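Cytolethal distending toxin subunit B (Escherichia coli, PDB 2F1N) nicks DNA as the endonuclease subunit of a tripartite toxin, and very probably causes the DNA damage that halts intoxicated cells at G2/M. Local coordinates at residues 12-17 against 235-240; 31-36 against 249-254; 39-44 against 241-246; 124-129 against 156-161; 212-215 against 221-224. All blocks are in the same frame, centred on the assembly; numbering follows the deposited sequence.

Contact 1. Residues 12-17 against 235-240; sequences DLTDFR and SPLQAG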
# COMPACT_ATOMS: atom_id res chain seq x y z
N ASP A 12 -8.60 14.75 -5.48
CA ASP A 12 -8.08 13.67 -6.32
C ASP A 12 -8.46 12.26 -5.86
O ASP A 12 -9.09 11.49 -6.59
CB ASP A 12 -6.55 13.75 -6.33
CG ASP A 12 -6.00 14.59 -7.46
OD1 ASP A 12 -6.71 14.82 -8.47
OD2 ASP A 12 -4.85 15.07 -7.43
N LEU A 13 -8.02 11.95 -4.64
CA LEU A 13 -8.02 10.59 -4.14
C LEU A 13 -9.41 9.94 -4.18
O LEU A 13 -9.54 8.72 -4.36
CB LEU A 13 -7.35 10.56 -2.75
CG LEU A 13 -5.88 11.01 -2.70
CD1 LEU A 13 -5.38 11.16 -1.28
CD2 LEU A 13 -4.96 10.03 -3.45
N THR A 14 -10.47 10.76 -4.12
CA THR A 14 -11.84 10.23 -4.11
C THR A 14 -12.31 9.54 -5.40
O THR A 14 -13.38 8.96 -5.40
CB THR A 14 -12.89 11.31 -3.66
OG1 THR A 14 -12.99 12.34 -4.64
CG2 THR A 14 -12.40 12.03 -2.41
N ASP A 15 -11.52 9.60 -6.47
CA ASP A 15 -11.87 8.92 -7.71
C ASP A 15 -11.54 7.42 -7.61
O ASP A 15 -12.09 6.60 -8.37
CB ASP A 15 -11.09 9.51 -8.90
CG ASP A 15 -11.78 10.74 -9.52
OD1 ASP A 15 -12.60 11.41 -8.85
OD2 ASP A 15 -11.53 11.10 -10.68
N PHE A 16 -10.64 7.09 -6.68
CA PHE A 16 -10.09 5.72 -6.53
C PHE A 16 -10.73 4.93 -5.37
O PHE A 16 -10.99 5.51 -4.31
CB PHE A 16 -8.60 5.80 -6.22
CG PHE A 16 -7.74 6.39 -7.32
CD1 PHE A 16 -7.67 7.77 -7.50
CD2 PHE A 16 -6.99 5.56 -8.15
CE1 PHE A 16 -6.88 8.31 -8.51
CE2 PHE A 16 -6.19 6.09 -9.17
CZ PHE A 16 -6.13 7.47 -9.36
N ARG A 17 -10.95 3.63 -5.57
CA ARG A 17 -11.16 2.69 -4.45
C ARG A 17 -9.82 2.01 -4.27
O ARG A 17 -9.27 1.47 -5.22
CB ARG A 17 -12.18 1.61 -4.82
CG ARG A 17 -13.61 2.08 -4.88
CD ARG A 17 -14.58 0.97 -5.27
NE ARG A 17 -14.29 -0.34 -4.64
CZ ARG A 17 -14.70 -0.68 -3.42
NH1 ARG A 17 -15.42 0.18 -2.71
NH2 ARG A 17 -14.41 -1.88 -2.91
N SER A 235 -9.75 15.08 2.88
CA SER A 235 -10.53 14.39 1.85
C SER A 235 -11.70 13.66 2.51
O SER A 235 -11.58 13.18 3.64
CB SER A 235 -9.66 13.39 1.10
OG SER A 235 -8.99 13.99 0.00
N PRO A 236 -12.85 13.59 1.85
CA PRO A 236 -13.97 12.82 2.42
C PRO A 236 -13.78 11.33 2.17
O PRO A 236 -14.57 10.71 1.43
CB PRO A 236 -15.18 13.35 1.65
CG PRO A 236 -14.63 13.84 0.37
CD PRO A 236 -13.22 14.31 0.62
N LEU A 237 -12.73 10.75 2.75
CA LEU A 237 -12.49 9.31 2.61
C LEU A 237 -12.79 8.59 3.88
O LEU A 237 -12.63 9.14 4.97
CB LEU A 237 -11.04 9.02 2.20
CG LEU A 237 -10.59 9.59 0.86
CD1 LEU A 237 -9.04 9.53 0.78
CD2 LEU A 237 -11.25 8.82 -0.29
N GLN A 238 -13.21 7.33 3.74
CA GLN A 238 -13.43 6.49 4.92
C GLN A 238 -12.85 5.10 4.71
O GLN A 238 -12.73 4.62 3.59
CB GLN A 238 -14.93 6.40 5.30
CG GLN A 238 -15.52 7.79 5.68
CD GLN A 238 -15.87 7.96 7.17
OE1 GLN A 238 -15.25 8.78 7.88
NE2 GLN A 238 -16.91 7.24 7.62
N ALA A 239 -12.41 4.51 5.78
CA ALA A 239 -11.86 3.13 5.73
C ALA A 239 -12.85 2.12 6.32
O ALA A 239 -13.54 2.43 7.29
CB ALA A 239 -10.57 3.08 6.54
N GLY A 240 -12.88 0.91 5.77
CA GLY A 240 -13.70 -0.13 6.38
C GLY A 240 -13.08 -1.49 6.18
O GLY A 240 -12.12 -1.63 5.40
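Leu-13 meets Leu-237 through its first side-chain carbon: CB of Leu-13 rests 4.0 Å from CD1 of Leu-237, a plain van der Waals touch between two buried leucines. The outer carbons of Leu-13 pack among Asp-141, Phe-143, Asn-179 and Met-181. Thr-14, next in the same 3-10 turn, contributes more surface, and does so with its methyl. Its CG2 lies 3.9 Å from CD of Pro-236 and nearly as close to CG, so the methyl bears on one bond of the proline ring, the two side chains set roughly perpendicular. The same Thr-14 CG2 is 4.0 Å from CD2 of Leu-237, whose two branches are thus divided between the two neighbours. A chi1 of 68° in Thr-14 sets CG2 opposite the carbonyl carbon and aims it at this Pro-Leu notch. Asp-15 faces away, but its N bonds to Asp-12 O at 3.1 Å and helps close the turn. Phe-16 carries its ring off to Phe-143. No hydrogen bond crosses the contact. Pro-236 is the centre of an inverse gamma turn leading into edge strand 237-241. The 3-10 turn thus packs on that edge strand where the two sheets of the DNase I-like sandwich face each other, with Leu-13 and Leu-237 both reaching Met-181 of the other sheet.

Contact 2. Residues 31-36 against 249-254; sequences ESKWNI and QISSDH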
# COMPACT_ATOMS: atom_id res chain seq x y z
N GLU A 31 0.50 -19.06 -3.76
CA GLU A 31 -0.29 -19.11 -4.99
C GLU A 31 -1.79 -18.87 -4.77
O GLU A 31 -2.40 -18.12 -5.54
CB GLU A 31 -0.04 -20.40 -5.79
CG GLU A 31 1.37 -20.43 -6.40
CD GLU A 31 2.03 -21.82 -6.44
OE1 GLU A 31 1.46 -22.75 -7.11
OE2 GLU A 31 3.13 -21.98 -5.81
N SER A 32 -2.38 -19.50 -3.75
CA SER A 32 -3.82 -19.30 -3.52
C SER A 32 -4.15 -17.90 -3.06
O SER A 32 -5.11 -17.31 -3.52
CB SER A 32 -4.40 -20.33 -2.54
OG SER A 32 -4.43 -21.61 -3.17
N LYS A 33 -3.34 -17.37 -2.14
CA LYS A 33 -3.59 -16.02 -1.66
C LYS A 33 -3.55 -15.03 -2.81
O LYS A 33 -4.36 -14.10 -2.80
CB LYS A 33 -2.62 -15.64 -0.57
CG LYS A 33 -3.01 -16.28 0.77
CD LYS A 33 -1.88 -16.16 1.78
CE LYS A 33 -2.36 -16.74 3.13
NZ LYS A 33 -1.41 -16.52 4.24
N TRP A 34 -2.64 -15.22 -3.77
CA TRP A 34 -2.68 -14.36 -4.97
C TRP A 34 -3.77 -14.74 -5.96
O TRP A 34 -4.60 -13.91 -6.30
CB TRP A 34 -1.34 -14.33 -5.67
CG TRP A 34 -0.39 -13.38 -5.01
CD1 TRP A 34 0.53 -13.65 -4.00
CD2 TRP A 34 -0.22 -11.99 -5.33
NE1 TRP A 34 1.21 -12.50 -3.66
CE2 TRP A 34 0.79 -11.48 -4.47
CE3 TRP A 34 -0.86 -11.12 -6.23
CZ2 TRP A 34 1.20 -10.14 -4.49
CZ3 TRP A 34 -0.41 -9.79 -6.30
CH2 TRP A 34 0.59 -9.32 -5.42
N ASN A 35 -3.80 -16.02 -6.41
CA ASN A 35 -4.69 -16.39 -7.53
C ASN A 35 -6.16 -16.39 -7.17
O ASN A 35 -7.00 -16.16 -8.05
CB ASN A 35 -4.34 -17.75 -8.20
CG ASN A 35 -5.04 -17.95 -9.59
OD1 ASN A 35 -5.08 -17.04 -10.45
ND2 ASN A 35 -5.59 -19.16 -9.80
N ILE A 36 -6.45 -16.61 -5.89
CA ILE A 36 -7.83 -16.48 -5.40
C ILE A 36 -8.12 -15.18 -4.67
O ILE A 36 -8.94 -14.40 -5.14
CB ILE A 36 -8.23 -17.71 -4.53
CG1 ILE A 36 -7.81 -19.00 -5.23
CG2 ILE A 36 -9.75 -17.68 -4.22
CD1 ILE A 36 -8.59 -19.29 -6.48
N GLN A 249 -12.30 -17.52 6.03
CA GLN A 249 -11.36 -18.57 6.43
C GLN A 249 -10.14 -18.48 5.52
O GLN A 249 -9.87 -19.37 4.71
CB GLN A 249 -12.03 -19.96 6.38
CG GLN A 249 -13.58 -19.94 6.28
CD GLN A 249 -14.28 -19.65 7.62
OE1 GLN A 249 -13.64 -19.61 8.68
NE2 GLN A 249 -15.61 -19.45 7.57
N ILE A 250 -9.44 -17.35 5.61
CA ILE A 250 -8.19 -17.16 4.89
C ILE A 250 -7.08 -17.29 5.91
O ILE A 250 -7.24 -16.97 7.09
CB ILE A 250 -8.12 -15.77 4.19
CG1 ILE A 250 -9.40 -15.50 3.39
CG2 ILE A 250 -6.87 -15.70 3.28
CD1 ILE A 250 -9.48 -14.09 2.77
N SER A 251 -5.96 -17.78 5.44
CA SER A 251 -4.83 -18.06 6.29
C SER A 251 -4.03 -16.79 6.58
O SER A 251 -2.79 -16.85 6.61
CB SER A 251 -3.97 -19.13 5.59
OG SER A 251 -3.26 -19.90 6.54
N SER A 252 -4.72 -15.64 6.75
CA SER A 252 -4.08 -14.42 7.31
C SER A 252 -4.80 -13.89 8.55
O SER A 252 -6.04 -13.82 8.58
CB SER A 252 -3.97 -13.23 6.32
OG SER A 252 -3.17 -12.20 6.94
N ASP A 253 -4.02 -13.45 9.53
CA ASP A 253 -4.60 -12.89 10.74
C ASP A 253 -4.96 -11.42 10.55
O ASP A 253 -5.55 -10.82 11.43
CB ASP A 253 -3.64 -13.04 11.93
CG ASP A 253 -3.39 -14.50 12.29
OD1 ASP A 253 -4.20 -15.38 11.96
OD2 ASP A 253 -2.41 -14.83 12.97
N HIS A 254 -4.62 -10.85 9.38
CA HIS A 254 -5.02 -9.48 9.03
C HIS A 254 -6.14 -9.48 8.02
O HIS A 254 -6.20 -10.31 7.10
CB HIS A 254 -3.82 -8.70 8.45
CG HIS A 254 -2.74 -8.45 9.45
ND1 HIS A 254 -2.54 -7.23 10.05
CD2 HIS A 254 -1.79 -9.28 9.96
CE1 HIS A 254 -1.51 -7.30 10.87
NE2 HIS A 254 -1.04 -8.54 10.84
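Lys-33 of helix 31-42 reaches Ser-251 in the loop ahead of strand 257-261, just before a Ser-Asp-His sequence (252-254) of the kind found near the C-terminal end of DNase I-like nucleases. The polar link across the contact is a single bond, from Lys-33 NZ to Ser-251 O, 2.8 Å long. The ammonium group sits above the carbonyl plane, 62° out of it, with a C=O...N angle of 118°. It has a second carbonyl acceptor in Leu-23 O and a weak one in Gln-24 O, so the one lysine joins the helix both to strand 18-25 and to the loop. Its side chain gets there by being extended beyond CG. Apolar contact is slight: CE of Lys-33, the last methylene before the ammonium, passes 3.8 Å from CB of Ser-251. Within the loop, polar bonds fix the next residue, Ser-252, whose OG bonds to Asn-22 O. Ser-252 also forms an ST turn, its OG accepting the N-H of His-254 at 3.1 Å with an angle of 165° at the hydrogen.

Contact 3. Residues 39-44 against 241-246; sequences RQLISG and IVYGAR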
# COMPACT_ATOMS: atom_id res chain seq x y z
N ARG A 39 -6.89 -11.75 -6.35
CA ARG A 39 -7.69 -11.67 -7.57
C ARG A 39 -9.11 -11.16 -7.30
O ARG A 39 -9.61 -10.30 -8.02
CB ARG A 39 -7.76 -13.03 -8.22
CG ARG A 39 -8.60 -12.98 -9.48
CD ARG A 39 -8.89 -14.35 -10.03
NE ARG A 39 -7.75 -14.91 -10.74
CZ ARG A 39 -7.54 -14.74 -12.06
NH1 ARG A 39 -8.36 -14.00 -12.77
NH2 ARG A 39 -6.49 -15.31 -12.65
N GLN A 40 -9.74 -11.70 -6.26
CA GLN A 40 -11.08 -11.25 -5.87
C GLN A 40 -11.15 -9.79 -5.45
O GLN A 40 -12.12 -9.09 -5.79
CB GLN A 40 -11.68 -12.19 -4.81
CG GLN A 40 -12.25 -13.57 -5.39
CD GLN A 40 -11.83 -13.95 -6.84
OE1 GLN A 40 -11.12 -14.97 -7.05
NE2 GLN A 40 -12.31 -13.17 -7.83
N LEU A 41 -10.13 -9.30 -4.74
CA LEU A 41 -10.09 -7.89 -4.37
C LEU A 41 -9.98 -6.91 -5.54
O LEU A 41 -10.57 -5.80 -5.46
CB LEU A 41 -8.94 -7.62 -3.40
CG LEU A 41 -9.06 -7.90 -1.91
CD1 LEU A 41 -10.17 -7.11 -1.19
CD2 LEU A 41 -9.35 -9.31 -1.77
N ILE A 42 -9.25 -7.31 -6.59
CA ILE A 42 -8.96 -6.44 -7.75
C ILE A 42 -9.80 -6.67 -9.02
O ILE A 42 -9.54 -6.06 -10.08
CB ILE A 42 -7.45 -6.49 -8.11
CG1 ILE A 42 -7.05 -7.90 -8.61
CG2 ILE A 42 -6.63 -6.03 -6.88
CD1 ILE A 42 -5.80 -7.91 -9.40
N SER A 43 -10.82 -7.51 -8.91
CA SER A 43 -11.67 -7.78 -10.07
C SER A 43 -13.12 -7.92 -9.62
O SER A 43 -13.39 -7.90 -8.42
CB SER A 43 -11.17 -8.98 -10.89
OG SER A 43 -10.95 -10.15 -10.15
N GLY A 44 -14.05 -8.04 -10.56
CA GLY A 44 -15.47 -8.07 -10.19
C GLY A 44 -16.15 -6.72 -10.02
O GLY A 44 -15.56 -5.69 -10.27
N ILE A 241 -13.61 -2.51 6.87
CA ILE A 241 -13.05 -3.85 6.73
C ILE A 241 -13.69 -4.49 5.50
O ILE A 241 -14.93 -4.58 5.42
CB ILE A 241 -13.33 -4.69 7.99
CG1 ILE A 241 -12.84 -4.01 9.28
CG2 ILE A 241 -12.65 -6.10 7.80
CD1 ILE A 241 -11.35 -3.52 9.22
N VAL A 242 -12.88 -4.85 4.48
CA VAL A 242 -13.45 -5.51 3.32
C VAL A 242 -13.82 -6.93 3.81
O VAL A 242 -13.01 -7.58 4.46
CB VAL A 242 -12.46 -5.67 2.13
CG1 VAL A 242 -13.20 -6.27 0.93
CG2 VAL A 242 -11.82 -4.33 1.75
N TYR A 243 -15.01 -7.40 3.49
CA TYR A 243 -15.52 -8.66 4.05
C TYR A 243 -15.81 -8.63 5.56
O TYR A 243 -15.85 -9.68 6.20
CB TYR A 243 -14.57 -9.87 3.72
CG TYR A 243 -14.05 -9.86 2.28
CD1 TYR A 243 -14.92 -9.70 1.21
CD2 TYR A 243 -12.68 -9.99 2.02
CE1 TYR A 243 -14.44 -9.68 -0.13
CE2 TYR A 243 -12.20 -9.98 0.72
CZ TYR A 243 -13.07 -9.82 -0.35
OH TYR A 243 -12.58 -9.80 -1.64
N GLY A 244 -15.99 -7.44 6.14
CA GLY A 244 -16.25 -7.34 7.56
C GLY A 244 -17.55 -8.04 7.95
O GLY A 244 -17.69 -8.52 9.09
N ALA A 245 -18.46 -8.16 6.99
CA ALA A 245 -19.76 -8.80 7.28
C ALA A 245 -19.69 -10.28 7.06
O ALA A 245 -20.67 -11.01 7.32
CB ALA A 245 -20.84 -8.23 6.40
N ARG A 246 -18.59 -10.75 6.50
CA ARG A 246 -18.49 -12.19 6.40
C ARG A 246 -17.50 -12.82 7.38
O ARG A 246 -16.58 -12.16 7.88
CB ARG A 246 -18.38 -12.72 4.96
CG ARG A 246 -17.52 -11.97 3.99
CD ARG A 246 -17.13 -12.82 2.77
NE ARG A 246 -17.62 -12.33 1.47
CZ ARG A 246 -16.94 -12.49 0.33
NH1 ARG A 246 -15.76 -13.10 0.35
NH2 ARG A 246 -17.42 -12.03 -0.82
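Tyr-243 OH is the polar atom on which the contact converges, although what surrounds it here is carbon: CD2 of Leu-41 stands 3.3 Å from this OH, and CB of Gln-40 touches it more loosely. CD1 of Leu-41 is 3.6 Å from Tyr-243 OH, so both methyls of Leu-41 abut the phenol oxygen from one side. CD2 approaches the ring at its edge, near the plane, 3.8 Å from CE2 of Tyr-243. Leu-41 starts off to one side of the second segment; chi1 of -82° and chi2 of -60° bring its methyls across to it. Its CD1 also packs 3.8 Å from CG1 of Val-242. That same Val-242 CG1 lies 3.6 Å above the Tyr-243 ring plane, over its centre, while CD1 of Tyr-243 lies over the Arg-246 guanidinium. The tyrosine is thus held by neighbours in its own segment as it projects toward the helix. Two beta turns give the loop its shape, a type II turn from Ile-241 to Gly-244 and a type I turn from Tyr-243 to Arg-246. The contact lies near the C-terminal part of helix 31-42, where that helix meets the loop leaving edge strand 237-241; the backbone of Val-242 still pairs with Pro-256, close to the start of strand 257-261.

Contact 4. Residues 124-129 against 156-161; sequences SPVRQG and APALVE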
# COMPACT_ATOMS: atom_id res chain seq x y z
N SER A 124 14.21 4.30 0.85
CA SER A 124 14.99 3.44 1.72
C SER A 124 14.33 3.26 3.08
O SER A 124 13.56 4.10 3.55
CB SER A 124 16.41 4.03 1.87
OG SER A 124 16.99 4.01 0.56
N PRO A 125 14.60 2.12 3.73
CA PRO A 125 14.13 1.90 5.09
C PRO A 125 14.62 3.03 5.97
O PRO A 125 15.72 3.55 5.74
CB PRO A 125 14.86 0.61 5.51
CG PRO A 125 15.09 -0.12 4.21
CD PRO A 125 15.36 0.97 3.18
N VAL A 126 13.84 3.36 6.97
CA VAL A 126 14.19 4.46 7.88
C VAL A 126 14.82 3.98 9.17
O VAL A 126 15.23 4.79 10.01
CB VAL A 126 12.96 5.34 8.20
CG1 VAL A 126 13.38 6.54 9.00
CG2 VAL A 126 12.29 5.79 6.87
N ARG A 127 14.96 2.67 9.30
CA ARG A 127 15.53 2.06 10.51
C ARG A 127 16.18 0.73 10.12
O ARG A 127 15.69 0.02 9.24
CB ARG A 127 14.38 1.82 11.52
CG ARG A 127 14.78 1.39 12.92
CD ARG A 127 13.62 1.30 13.88
NE ARG A 127 13.09 2.64 14.19
CZ ARG A 127 12.36 2.93 15.26
NH1 ARG A 127 12.05 1.99 16.15
NH2 ARG A 127 11.94 4.16 15.46
N GLN A 128 17.29 0.38 10.78
CA GLN A 128 17.85 -0.94 10.59
C GLN A 128 16.83 -2.02 10.90
O GLN A 128 16.17 -1.99 11.94
CB GLN A 128 19.09 -1.14 11.45
CG GLN A 128 20.34 -1.39 10.62
CD GLN A 128 21.55 -1.66 11.49
OE1 GLN A 128 21.92 -2.83 11.70
NE2 GLN A 128 22.17 -0.61 12.03
N GLY A 129 16.70 -2.95 9.96
CA GLY A 129 15.69 -3.99 10.04
C GLY A 129 14.29 -3.59 9.59
O GLY A 129 13.36 -4.40 9.64
N ALA A 156 6.90 3.59 12.26
CA ALA A 156 5.75 4.15 11.53
C ALA A 156 5.79 5.67 11.35
O ALA A 156 5.59 6.14 10.21
CB ALA A 156 4.40 3.69 12.14
N PRO A 157 6.03 6.48 12.40
CA PRO A 157 6.05 7.94 12.18
C PRO A 157 7.14 8.36 11.17
O PRO A 157 6.89 9.22 10.32
CB PRO A 157 6.37 8.50 13.56
CG PRO A 157 5.84 7.47 14.56
CD PRO A 157 6.19 6.15 13.84
N ALA A 158 8.31 7.76 11.27
CA ALA A 158 9.41 8.06 10.34
C ALA A 158 9.12 7.66 8.90
O ALA A 158 9.57 8.35 7.96
CB ALA A 158 10.69 7.32 10.83
N LEU A 159 8.40 6.54 8.70
CA LEU A 159 7.94 6.19 7.34
C LEU A 159 7.03 7.28 6.75
O LEU A 159 7.18 7.65 5.58
CB LEU A 159 7.18 4.86 7.33
CG LEU A 159 8.12 3.68 7.58
CD1 LEU A 159 7.29 2.37 7.93
CD2 LEU A 159 9.05 3.44 6.39
N VAL A 160 6.08 7.76 7.54
CA VAL A 160 5.15 8.78 7.05
C VAL A 160 5.96 10.04 6.76
O VAL A 160 5.74 10.70 5.73
CB VAL A 160 4.05 9.11 8.06
CG1 VAL A 160 3.15 10.27 7.55
CG2 VAL A 160 3.16 7.88 8.32
N GLU A 161 6.87 10.38 7.68
CA GLU A 161 7.70 11.56 7.51
C GLU A 161 8.61 11.49 6.26
O GLU A 161 8.81 12.51 5.54
CB GLU A 161 8.49 11.88 8.79
CG GLU A 161 7.54 12.24 9.93
CD GLU A 161 8.12 12.10 11.32
OE1 GLU A 161 9.26 11.61 11.48
OE2 GLU A 161 7.39 12.48 12.28
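The long hairpin loop between strands 119-123 and 133-138 touches the first turn of helix 156-168, with Val-126 set against Ala-158 and Leu-159. Val-126 points at the helix and puts each of its methyls to use. CG1 comes within 3.3 Å of Ala-158 CB, tighter than usual for two carbons. Alanine's short side chain lets the backbones approach, the CA atoms of Val-126 and Ala-158 being 6.5 Å apart. CG2 of Val-126 lies 4.0 Å from CD2 of Leu-159, where the two side chains run antiparallel alongside one another, and also passes 3.9 Å from the carbonyl O of Ala-158. A chi1 of -173° in Val-126 places CG1 opposite the backbone N and divides the methyls, CG1 to Ala-158 and CG2 toward Leu-159. Strands 119-123 and 133-138 form one margin of the six-stranded sheet of the DNase I-like sandwich, so the loop joins that margin to the helix following strand 141-147. Elsewhere on the helix, Ala-156 and Pro-157 touch Leu-193, and Val-160 and Glu-161 touch Val-201; both partners lie in the nuclear localization signal, residues 188-203. Next to Val-126, Arg-127 NH1 bonds to Asn-153 O, just ahead of the helix.

Contact 5. Residues 212-215 against 221-224; sequences AATQ and LDYA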
# COMPACT_ATOMS: atom_id res chain seq x y z
N ALA A 212 -13.14 -0.73 13.29
CA ALA A 212 -12.96 -2.08 13.79
C ALA A 212 -11.51 -2.48 13.83
O ALA A 212 -10.67 -1.80 13.23
CB ALA A 212 -13.77 -3.05 12.92
N ALA A 213 -11.22 -3.60 14.50
CA ALA A 213 -9.92 -4.19 14.51
C ALA A 213 -9.59 -4.73 13.12
O ALA A 213 -10.52 -5.11 12.35
CB ALA A 213 -9.88 -5.31 15.49
N THR A 214 -8.29 -4.75 12.80
CA THR A 214 -7.86 -5.19 11.47
C THR A 214 -7.06 -6.46 11.57
O THR A 214 -6.58 -6.99 10.55
CB THR A 214 -7.00 -4.12 10.71
OG1 THR A 214 -5.77 -3.93 11.41
CG2 THR A 214 -7.66 -2.79 10.69
N GLN A 215 -6.93 -6.97 12.78
CA GLN A 215 -6.32 -8.25 12.98
C GLN A 215 -7.01 -9.00 14.11
O GLN A 215 -7.93 -8.49 14.75
CB GLN A 215 -4.78 -8.21 13.10
CG GLN A 215 -4.17 -7.23 14.09
CD GLN A 215 -2.88 -7.81 14.72
OE1 GLN A 215 -1.97 -8.30 14.02
NE2 GLN A 215 -2.81 -7.78 16.01
N LEU A 221 -4.31 -1.99 13.11
CA LEU A 221 -2.93 -1.78 12.69
C LEU A 221 -2.78 -1.44 11.21
O LEU A 221 -1.70 -1.01 10.77
CB LEU A 221 -2.13 -3.05 12.95
CG LEU A 221 -2.07 -3.48 14.41
CD1 LEU A 221 -1.14 -4.72 14.56
CD2 LEU A 221 -1.69 -2.36 15.36
N ASP A 222 -3.84 -1.69 10.44
CA ASP A 222 -3.78 -1.59 8.97
C ASP A 222 -4.73 -0.47 8.56
O ASP A 222 -5.94 -0.56 8.79
CB ASP A 222 -4.27 -2.91 8.36
CG ASP A 222 -3.48 -4.08 8.83
OD1 ASP A 222 -2.34 -4.24 8.30
OD2 ASP A 222 -3.86 -4.88 9.76
N TYR A 223 -4.19 0.54 7.90
CA TYR A 223 -5.02 1.68 7.55
C TYR A 223 -4.26 2.56 6.57
O TYR A 223 -3.29 2.10 5.96
CB TYR A 223 -5.47 2.40 8.85
CG TYR A 223 -4.38 2.71 9.85
CD1 TYR A 223 -3.67 3.91 9.78
CD2 TYR A 223 -4.09 1.83 10.92
CE1 TYR A 223 -2.65 4.21 10.72
CE2 TYR A 223 -3.05 2.08 11.86
CZ TYR A 223 -2.36 3.27 11.76
OH TYR A 223 -1.37 3.53 12.65
N ALA A 224 -4.71 3.81 6.40
CA ALA A 224 -4.13 4.71 5.38
C ALA A 224 -3.79 6.07 5.95
O ALA A 224 -4.45 6.53 6.89
CB ALA A 224 -5.07 4.88 4.17
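Thr-214 joins the loop after strand 205-208 to Leu-221 and Asp-222, where strand 222-228 begins. Asp-222 OD2 also bonds to His-254 ND1, an Asp-His pairing that resembles the one in the active sites of DNase I-like enzymes such as APE1. The polar bonds centre on the threonine hydroxyl. OG1 of Thr-214 accepts the backbone N-H of Leu-221 at 3.0 Å, with an angle of 157° at the hydrogen, and gives its own proton to OD2 of Asp-222 at 2.7 Å. It meets that oxygen on the anti side, 20° out of the carboxylate plane. With chi1 at 66°, OG1 sits between the backbone N and the carbonyl carbon of its own residue, directed at the strand. OD2 is thereby gripped by both the hydroxyl and the imidazole, which limits rotation of the carboxylate and is consistent with a second-shell role, Thr-214 helping to orient the aspartate that faces the histidine. Van der Waals contacts flank these bonds. CB of Thr-214 lies 3.8 Å from CB of Asp-222, and its CG2 is 3.4 Å from Asp-222 O, a buried carbonyl with no hydrogen-bonding partner in the model. Gln-215, its chain bent at chi2, turns one face of its amide to Leu-221: CD1 of Leu-221 is 3.5 Å from CD of Gln-215 and 3.7 Å from its OE1, so the methyl sits over the amide carbon.

In the fold
From the N terminus, residues 12-17, 31-36 and 39-44 each wait for a partner near the C terminus. Contacts 4 and 5 close first, in series and each over a shorter loop: contact 4 ties the 119-123/133-138 hairpin to helix 156-168, contact 5 spans the turn before strand 222-228. Edge strand 237-241 then closes contact 1, the loop after it closes contact 3, and residues 249-254 close contact 2. Contact 3 therefore lies within contact 2, both using helix 31-42, while contact 1 crosses the two. Contacts 4 and 5 lie within all three. Contacts 2 and 5 touch, bringing the loop before strand 257-261 to the start of strand 222-228.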